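Local atomic coordinates of transaminase (Bacillus megaterium, PDB entry 5G0A), a protein that catalyses the S-selective transfer of amino groups with a pyridoxal-5'-phosphate cofactor, as an omega-transaminase of the class-III aminotransferase family. Residues Thr273-Thr278 against Lys298-Ser303; Val62-Lys67 against Cys342-Val347; Glu237-Ala242 against Asp382-Leu387. All coordinates share one frame; numbering follows the deposited sequence.

Overall arrangement
All three contacts are buried, yet their chemistry shifts with their place in the fold. Interaction 1 joins two loops beside the cofactor: an aromatic ring lies over a turn of backbone, and a water bridges the peptides. Interaction 2, centred about 9 Å from the centre of interaction 1, sets a loop leucine against helix 335-350; a hydrogen bond between Ser302 OG and Asn344 OD1 ties interactions 1 and 2. In interaction 3 a tyrosine and a leucine of a beta hairpin meet the loop after strand 231-236; its centre is about 12 Å from that of interaction 1, to which a backbone hydrogen bond between Arg277 O and Leu386 N joins it. Interactions 2 and 3 do not touch. Interactions 1 and 2 reach the second subunit.

Interaction 1: Thr273-Thr278 against Lys298-Ser303; sequences TGFGRT and KGLSSS. With PLP (pyridoxal-5'-phosphate), chain K.
Phe275 and Leu300 run alongside each other in the same direction, and the ring of Phe275 is laid against the backbone at the base of Leu300. Leu300 CA sits over one ring face, 4.0 Å from its centroid and 28° off the normal, a CH-pi contact. Along the ring, Phe275 CD2 comes 3.4 Å from Leu300 N. At the far end Phe275 CZ meets the leucine branch Leu300 CD1 at 3.7 Å. The CG of Phe275 is anti to its carbonyl carbon (chi1 -58°), which turns the ring toward the 3-10 segment 299-300; Phe275 CB rests 3.5 Å from Gly299 O. A flat, apolar side chain suits this place, since it can cover peptide and methyl groups together. Gly299 is equally apt: a beta carbon there would press on Gly274 O and Phe275 CB.

The two loops follow strands 265-269 and 293-296 of the seven-stranded mixed sheet, the core of the large PLP-binding domain of fold-type I aminotransferases. Lys298, just before the 3-10 segment, is covalently joined through NZ to C4A of pyridoxal-5'-phosphate, and its chain runs off to the cofactor. Thr330 of the second subunit packs on the lysine and also hydrogen-bonds the cofactor. Between the loops a water accepts from Gly299 N and lies 2.9 Å from Gly274 O, to which it probably donates. With an alanine in place of Phe275, Leu300 CA and the peptide before it would probably lose the ring that covers them, and Leu300 CD1 its aromatic neighbour. Beyond the pair, Leu345 and Met348 of helix 335-350 and Ile105 of helix 92-105 pack on the phenylalanine.

Interaction 2: Val62-Lys67 against Cys342-Val347; sequences VNLGQK and CANLEV
Leu64 reaches from its loop into the side of helix 335-350, and its contact with Asn344 begins at Leu64 CB, which lies 3.4 Å from Asn344 OD1. One atom further, Leu64 CG comes within 3.8 Å of Asn344 OD1. At the tip the branches divide. Leu64 CD1 sits 3.6 Å from the backbone Asn344 O and also touches Val347 CG1. Leu64 CD2 packs against Asn344 OD1 and stands 3.9 Å from Val347 CG1. The first torsion of Leu64 (chi1 -151°, CG roughly anti to the backbone N) carries the isobutyl group out to the helix, where the Asn344 side chain runs antiparallel alongside it and Val347 lies across it.

Leu64 occupies the third position of a type I beta turn, Val62 to Gly65, closed by Gly65 N to Val62 O at 2.9 Å. The turn follows the short helix 57-60 and leads into helix 69-78, so the leucine packs a connecting loop of the class-III aminotransferase fold onto a helix residue 280 positions later. Gly65 suits the turn's end because at its positive phi a side chain would collide with the carbonyl oxygen of Leu64. Asn344 has work beyond the leucine: OD1 is hydrogen-bonded to Ser302 OG, while ND2 donates to Gly299 O. That serine hydroxyl also bonds Leu64 N, connecting turn and helix through a polar route beside the apolar one. Phe353, on helix 353-374, packs on both Leu64 and Val347.

Interaction 3: Glu237-Ala242 against Asp382-Leu387; sequences EVSQGA and DGYGLL
Tyr384 brings its OH end against the loop 237-242, where Tyr384 OH lies 3.4 Å from Ser239 CB and 3.7 Å from Val238 CG2. Ser239 CB is at the ring edge, near the ring plane, while the valine side chain lies roughly perpendicular to that of the tyrosine. Across this contact the phenol oxygen meets carbon atoms, and it is buried with no hydrogen-bond partner in the model. Tyr384 chi1, 34°, is off a staggered value, a strained setting that carries the ring toward the loop. Beside it, Leu387 CD2 approaches Ser239 OG at 4.1 Å; that small hydroxyl finds its main partner in Ala245 O, which lets a polar residue sit among apolar ones. Within the loop, Glu237 OE1 of the cofactor pocket accepts a hydrogen bond from Gly241 N (2.9 Å), above the carboxylate plane, and OE2 one from Tyr148 N.

Tyr384 and Leu387, paired by backbone bonds in both directions, close the two-residue Gly385-Leu386 turn of a beta hairpin joining strands 378-384 and 387-392 of the three-stranded antiparallel sheet. His286 stacks on the tyrosine ring, the loop continues from strand 231-236 of the large central sheet, and at the hairpin's turn Leu386 packs on helix 353-374.

Interaction 1: Thr273-Thr278 against Lys298-Ser303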
loop_
_atom_site.group_PDB
_atom_site.type_symbol
_atom_site.label_atom_id
_atom_site.label_comp_id
_atom_site.label_asym_id
_atom_site.label_seq_id
_atom_site.Cartn_x
_atom_site.Cartn_y
_atom_site.Cartn_z
ATOM N N THR B 273 17.215 -23.521 9.344
ATOM C CA THR B 273 17.136 -24.958 9.698
ATOM C C THR B 273 17.751 -25.897 8.668
ATOM O O THR B 273 17.827 -27.120 8.899
ATOM C CB THR B 273 15.684 -25.403 9.946
ATOM O OG1 THR B 273 14.908 -25.093 8.780
ATOM C CG2 THR B 273 15.114 -24.698 11.182
ATOM N N GLY B 274 18.177 -25.347 7.531
ATOM C CA GLY B 274 18.685 -26.143 6.442
ATOM C C GLY B 274 20.079 -26.714 6.659
ATOM O O GLY B 274 20.844 -26.232 7.491
ATOM N N PHE B 275 20.386 -27.742 5.880
ATOM C CA PHE B 275 21.738 -28.323 5.809
ATOM C C PHE B 275 22.271 -28.857 7.119
ATOM O O PHE B 275 23.339 -28.467 7.588
ATOM C CB PHE B 275 22.707 -27.392 5.040
ATOM C CG PHE B 275 22.225 -27.125 3.655
ATOM C CD1 PHE B 275 22.376 -28.086 2.670
ATOM C CD2 PHE B 275 21.488 -25.955 3.372
ATOM C CE1 PHE B 275 21.862 -27.887 1.398
ATOM C CE2 PHE B 275 20.968 -25.750 2.096
ATOM C CZ PHE B 275 21.171 -26.699 1.107
ATOM N N GLY B 276 21.481 -29.755 7.710
ATOM C CA GLY B 276 21.942 -30.565 8.841
ATOM C C GLY B 276 21.748 -29.945 10.206
ATOM O O GLY B 276 21.972 -30.607 11.230
ATOM N N ARG B 277 21.327 -28.670 10.236
ATOM C CA ARG B 277 21.195 -27.910 11.468
ATOM C C ARG B 277 20.348 -28.633 12.533
ATOM O O ARG B 277 20.612 -28.508 13.736
ATOM C CB ARG B 277 20.594 -26.506 11.152
ATOM C CG ARG B 277 20.273 -25.599 12.342
ATOM C CD ARG B 277 21.476 -25.348 13.263
ATOM N NE ARG B 277 22.597 -24.777 12.501
ATOM C CZ ARG B 277 23.816 -24.569 12.998
ATOM N NH1 ARG B 277 24.073 -24.852 14.281
ATOM N NH2 ARG B 277 24.774 -24.067 12.216
ATOM N N THR B 278 19.338 -29.374 12.076
ATOM C CA THR B 278 18.369 -30.010 12.982
ATOM C C THR B 278 18.551 -31.531 13.018
ATOM O O THR B 278 17.695 -32.250 13.552
ATOM C CB THR B 278 16.891 -29.709 12.578
ATOM O OG1 THR B 278 16.542 -30.450 11.402
ATOM C CG2 THR B 278 16.688 -28.189 12.334
ATOM N N LYS B 298 22.869 -19.453 4.724
ATOM C CA LYS B 298 23.609 -19.916 5.945
ATOM C C LYS B 298 24.362 -21.220 5.723
ATOM O O LYS B 298 25.447 -21.208 5.112
ATOM C CB LYS B 298 22.654 -19.945 7.151
ATOM C CG LYS B 298 22.155 -18.543 7.507
ATOM C CD LYS B 298 21.297 -18.493 8.772
ATOM C CE LYS B 298 21.096 -17.052 9.306
ATOM N NZ LYS B 298 19.671 -16.685 9.279
ATOM N N GLY B 299 23.781 -22.352 6.145
ATOM C CA GLY B 299 24.417 -23.676 5.942
ATOM C C GLY B 299 24.576 -24.157 4.508
ATOM O O GLY B 299 25.314 -25.117 4.255
ATOM N N LEU B 300 23.889 -23.496 3.564
ATOM C CA LEU B 300 24.081 -23.742 2.135
ATOM C C LEU B 300 25.555 -23.695 1.694
ATOM O O LEU B 300 26.008 -24.539 0.898
ATOM C CB LEU B 300 23.254 -22.734 1.308
ATOM C CG LEU B 300 23.424 -22.796 -0.217
ATOM C CD1 LEU B 300 22.962 -24.131 -0.810
ATOM C CD2 LEU B 300 22.751 -21.604 -0.930
ATOM N N SER B 301 26.277 -22.717 2.220
ATOM C CA SER B 301 27.724 -22.655 2.046
ATOM C C SER B 301 28.503 -22.690 3.365
ATOM O O SER B 301 29.735 -22.541 3.336
ATOM C CB SER B 301 28.110 -21.381 1.260
ATOM O OG SER B 301 27.846 -20.236 2.054
ATOM N N SER B 302 27.804 -22.859 4.497
ATOM C CA SER B 302 28.346 -22.721 5.859
ATOM C C SER B 302 29.095 -21.422 6.007
ATOM O O SER B 302 30.138 -21.368 6.664
ATOM C CB SER B 302 29.218 -23.933 6.269
ATOM O OG SER B 302 28.412 -25.097 6.284
ATOM N N SER B 303 28.539 -20.379 5.371
ATOM C CA SER B 303 29.074 -19.019 5.381
ATOM C C SER B 303 30.492 -18.894 4.822
ATOM O O SER B 303 31.119 -17.867 5.022
ATOM C CB SER B 303 29.036 -18.425 6.794
ATOM O OG SER B 303 27.723 -18.557 7.343
HETATM N N1 PLP K . 15.197 -16.582 6.979
HETATM C C2 PLP K . 15.549 -17.147 8.158
HETATM C C2A PLP K . 14.653 -18.186 8.795
HETATM C C3 PLP K . 16.850 -16.805 8.780
HETATM O O3 PLP K . 17.264 -17.369 9.924
HETATM C C4 PLP K . 17.712 -15.816 8.115
HETATM C C4A PLP K . 19.080 -15.468 8.702
HETATM C C5 PLP K . 17.178 -15.244 6.855
HETATM C C6 PLP K . 15.940 -15.641 6.372
HETATM C C5A PLP K . 17.921 -14.161 6.086
HETATM O O4P PLP K . 19.195 -14.561 5.628
HETATM P P PLP K . 20.283 -13.396 5.346
HETATM O O1P PLP K . 21.374 -14.210 4.704
HETATM O O2P PLP K . 19.675 -12.339 4.441
HETATM O O3P PLP K . 20.651 -12.850 6.699
HETATM O O HOH W 1 21.112 -23.421 6.683
#

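Interaction 2: Val62-Lys67 against Cys342-Val347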
loop_
_atom_site.group_PDB
_atom_site.type_symbol
_atom_site.label_atom_id
_atom_site.label_comp_id
_atom_site.label_asym_id
_atom_site.label_seq_id
_atom_site.Cartn_x
_atom_site.Cartn_y
_atom_site.Cartn_z
ATOM N N VAL B 62 27.516 -21.454 10.376
ATOM C CA VAL B 62 28.805 -21.984 9.950
ATOM C C VAL B 62 28.778 -23.503 10.174
ATOM O O VAL B 62 29.610 -24.068 10.928
ATOM C CB VAL B 62 29.955 -21.271 10.702
ATOM C CG1 VAL B 62 31.301 -21.572 10.050
ATOM C CG2 VAL B 62 29.734 -19.751 10.723
ATOM N N ASN B 63 27.807 -24.150 9.525
ATOM C CA ASN B 63 27.444 -25.560 9.795
ATOM C C ASN B 63 28.625 -26.538 9.713
ATOM O O ASN B 63 28.802 -27.400 10.585
ATOM C CB ASN B 63 26.323 -25.998 8.840
ATOM C CG ASN B 63 25.053 -25.167 9.028
ATOM O OD1 ASN B 63 25.120 -23.976 9.372
ATOM N ND2 ASN B 63 23.891 -25.788 8.805
ATOM N N LEU B 64 29.442 -26.375 8.682
ATOM C CA LEU B 64 30.570 -27.284 8.446
ATOM C C LEU B 64 31.731 -27.101 9.429
ATOM O O LEU B 64 32.657 -27.928 9.458
ATOM C CB LEU B 64 31.083 -27.097 7.019
ATOM C CG LEU B 64 31.731 -28.322 6.358
ATOM C CD1 LEU B 64 30.648 -29.316 5.919
ATOM C CD2 LEU B 64 32.535 -27.849 5.166
ATOM N N GLY B 65 31.680 -26.040 10.229
ATOM C CA GLY B 65 32.842 -25.578 10.994
ATOM C C GLY B 65 33.578 -24.427 10.320
ATOM O O GLY B 65 33.552 -24.267 9.100
ATOM N N GLN B 66 34.250 -23.623 11.136
ATOM C CA GLN B 66 34.986 -22.474 10.649
ATOM C C GLN B 66 36.220 -22.905 9.899
ATOM O O GLN B 66 36.990 -23.742 10.400
ATOM C CB GLN B 66 35.451 -21.621 11.832
ATOM C CG GLN B 66 34.329 -20.879 12.561
ATOM C CD GLN B 66 33.969 -19.563 11.903
ATOM O OE1 GLN B 66 34.567 -19.168 10.884
ATOM N NE2 GLN B 66 33.003 -18.861 12.491
ATOM N N LYS B 67 36.432 -22.308 8.731
ATOM C CA LYS B 67 37.715 -22.464 7.996
ATOM C C LYS B 67 38.039 -23.930 7.747
ATOM O O LYS B 67 39.137 -24.447 8.058
ATOM C CB LYS B 67 38.856 -21.718 8.726
ATOM C CG LYS B 67 40.076 -21.410 7.849
ATOM C CD LYS B 67 41.172 -20.695 8.635
ATOM C CE LYS B 67 41.952 -21.642 9.539
ATOM N NZ LYS B 67 42.500 -20.887 10.720
ATOM N N CYS B 342 29.343 -26.167 -3.589
ATOM C CA CYS B 342 29.644 -27.540 -4.013
ATOM C C CYS B 342 30.537 -28.241 -3.016
ATOM O O CYS B 342 30.230 -29.354 -2.589
ATOM C CB CYS B 342 30.312 -27.582 -5.391
ATOM S SG CYS B 342 29.259 -27.250 -6.798
ATOM N N ALA B 343 31.618 -27.583 -2.616
ATOM C CA ALA B 343 32.562 -28.204 -1.684
ATOM C C ALA B 343 31.948 -28.384 -0.298
ATOM O O ALA B 343 32.132 -29.410 0.339
ATOM C CB ALA B 343 33.851 -27.405 -1.610
ATOM N N ASN B 344 31.193 -27.389 0.170
ATOM C CA ASN B 344 30.536 -27.503 1.467
ATOM C C ASN B 344 29.604 -28.724 1.511
ATOM O O ASN B 344 29.649 -29.531 2.445
ATOM C CB ASN B 344 29.736 -26.219 1.731
ATOM C CG ASN B 344 28.913 -26.293 2.982
ATOM O OD1 ASN B 344 29.440 -26.389 4.080
ATOM N ND2 ASN B 344 27.599 -26.177 2.822
ATOM N N LEU B 345 28.779 -28.865 0.473
ATOM C CA LEU B 345 27.813 -29.963 0.403
ATOM C C LEU B 345 28.528 -31.315 0.235
ATOM O O LEU B 345 28.088 -32.334 0.787
ATOM C CB LEU B 345 26.817 -29.730 -0.740
ATOM C CG LEU B 345 25.932 -28.481 -0.531
ATOM C CD1 LEU B 345 24.907 -28.313 -1.648
ATOM C CD2 LEU B 345 25.262 -28.534 0.837
ATOM N N GLU B 346 29.618 -31.310 -0.525
ATOM C CA GLU B 346 30.367 -32.566 -0.766
ATOM C C GLU B 346 30.994 -33.053 0.523
ATOM O O GLU B 346 30.944 -34.247 0.818
ATOM C CB GLU B 346 31.414 -32.375 -1.863
ATOM C CG GLU B 346 30.777 -32.413 -3.247
ATOM C CD GLU B 346 31.666 -31.839 -4.320
ATOM O OE1 GLU B 346 32.730 -31.284 -3.986
ATOM O OE2 GLU B 346 31.285 -31.932 -5.498
ATOM N N VAL B 347 31.568 -32.124 1.297
ATOM C CA VAL B 347 32.154 -32.460 2.603
ATOM C C VAL B 347 31.091 -32.942 3.595
ATOM O O VAL B 347 31.272 -33.952 4.288
ATOM C CB VAL B 347 32.969 -31.278 3.205
ATOM C CG1 VAL B 347 33.470 -31.636 4.606
ATOM C CG2 VAL B 347 34.144 -30.910 2.305
#

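Interaction 3: Glu237-Ala242 against Asp382-Leu387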
loop_
_atom_site.group_PDB
_atom_site.type_symbol
_atom_site.label_atom_id
_atom_site.label_comp_id
_atom_site.label_asym_id
_atom_site.label_seq_id
_atom_site.Cartn_x
_atom_site.Cartn_y
_atom_site.Cartn_z
ATOM N N GLU B 237 8.575 -21.153 9.258
ATOM C CA GLU B 237 9.869 -21.727 9.660
ATOM C C GLU B 237 9.443 -22.886 10.540
ATOM O O GLU B 237 8.552 -22.709 11.387
ATOM C CB GLU B 237 10.664 -20.782 10.564
ATOM C CG GLU B 237 10.965 -19.384 10.060
ATOM C CD GLU B 237 11.588 -18.537 11.158
ATOM O OE1 GLU B 237 12.764 -18.804 11.522
ATOM O OE2 GLU B 237 10.899 -17.642 11.698
ATOM N N VAL B 238 10.044 -24.058 10.387
ATOM C CA VAL B 238 9.566 -25.192 11.212
ATOM C C VAL B 238 9.961 -24.984 12.664
ATOM O O VAL B 238 9.289 -25.457 13.580
ATOM C CB VAL B 238 10.031 -26.578 10.734
ATOM C CG1 VAL B 238 9.546 -26.872 9.323
ATOM C CG2 VAL B 238 11.543 -26.761 10.905
ATOM N N SER B 239 11.075 -24.305 12.870
ATOM C CA SER B 239 11.457 -23.868 14.186
ATOM C C SER B 239 11.799 -22.412 14.002
ATOM O O SER B 239 12.690 -22.083 13.207
ATOM C CB SER B 239 12.678 -24.659 14.670
ATOM O OG SER B 239 13.127 -24.193 15.925
ATOM N N GLN B 240 11.078 -21.531 14.694
ATOM C CA GLN B 240 11.352 -20.096 14.571
ATOM C C GLN B 240 12.756 -19.850 15.096
ATOM O O GLN B 240 13.043 -20.146 16.259
ATOM C CB GLN B 240 10.281 -19.261 15.287
ATOM C CG GLN B 240 8.974 -19.211 14.490
ATOM C CD GLN B 240 7.816 -18.599 15.260
ATOM O OE1 GLN B 240 7.609 -18.892 16.450
ATOM N NE2 GLN B 240 7.031 -17.762 14.576
ATOM N N GLY B 241 13.628 -19.357 14.211
ATOM C CA GLY B 241 15.062 -19.237 14.483
ATOM C C GLY B 241 15.343 -18.083 15.413
ATOM O O GLY B 241 15.502 -18.274 16.621
ATOM N N ALA B 242 15.387 -16.875 14.861
ATOM C CA ALA B 242 15.498 -15.670 15.685
ATOM C C ALA B 242 14.350 -15.598 16.698
ATOM O O ALA B 242 14.549 -15.201 17.859
ATOM C CB ALA B 242 15.526 -14.422 14.808
ATOM N N ASP B 382 14.000 -27.720 24.236
ATOM C CA ASP B 382 13.538 -28.473 23.104
ATOM C C ASP B 382 14.499 -28.185 21.953
ATOM O O ASP B 382 15.223 -27.187 21.974
ATOM C CB ASP B 382 12.115 -28.028 22.759
ATOM C CG ASP B 382 11.347 -29.060 21.962
ATOM O OD1 ASP B 382 11.863 -30.175 21.741
ATOM O OD2 ASP B 382 10.209 -28.741 21.553
ATOM N N GLY B 383 14.496 -29.053 20.958
ATOM C CA GLY B 383 15.443 -28.914 19.850
ATOM C C GLY B 383 15.779 -30.221 19.204
ATOM O O GLY B 383 15.056 -31.204 19.364
ATOM N N TYR B 384 16.874 -30.209 18.440
ATOM C CA TYR B 384 17.359 -31.327 17.651
ATOM C C TYR B 384 18.669 -30.907 16.983
ATOM O O TYR B 384 18.924 -29.711 16.821
ATOM C CB TYR B 384 16.330 -31.826 16.616
ATOM C CG TYR B 384 15.412 -30.790 15.960
ATOM C CD1 TYR B 384 15.780 -29.450 15.846
ATOM C CD2 TYR B 384 14.187 -31.187 15.417
ATOM C CE1 TYR B 384 14.932 -28.523 15.236
ATOM C CE2 TYR B 384 13.346 -30.273 14.796
ATOM C CZ TYR B 384 13.731 -28.949 14.699
ATOM O OH TYR B 384 12.891 -28.039 14.089
ATOM N N GLY B 385 19.506 -31.878 16.626
ATOM C CA GLY B 385 20.785 -31.575 15.956
ATOM C C GLY B 385 21.578 -30.538 16.718
ATOM O O GLY B 385 21.816 -30.691 17.919
ATOM N N LEU B 386 22.000 -29.474 16.022
ATOM C CA LEU B 386 22.674 -28.358 16.675
ATOM C C LEU B 386 21.806 -27.082 16.709
ATOM O O LEU B 386 22.266 -25.981 16.374
ATOM C CB LEU B 386 24.018 -28.071 15.976
ATOM C CG LEU B 386 25.237 -28.944 16.346
ATOM C CD1 LEU B 386 25.604 -28.814 17.817
ATOM C CD2 LEU B 386 25.027 -30.406 15.950
ATOM N N LEU B 387 20.553 -27.228 17.131
ATOM C CA LEU B 387 19.665 -26.083 17.294
ATOM C C LEU B 387 18.777 -26.325 18.519
ATOM O O LEU B 387 17.875 -27.169 18.485
ATOM C CB LEU B 387 18.809 -25.882 16.032
ATOM C CG LEU B 387 17.910 -24.622 15.996
ATOM C CD1 LEU B 387 18.725 -23.329 16.050
ATOM C CD2 LEU B 387 17.029 -24.652 14.762
#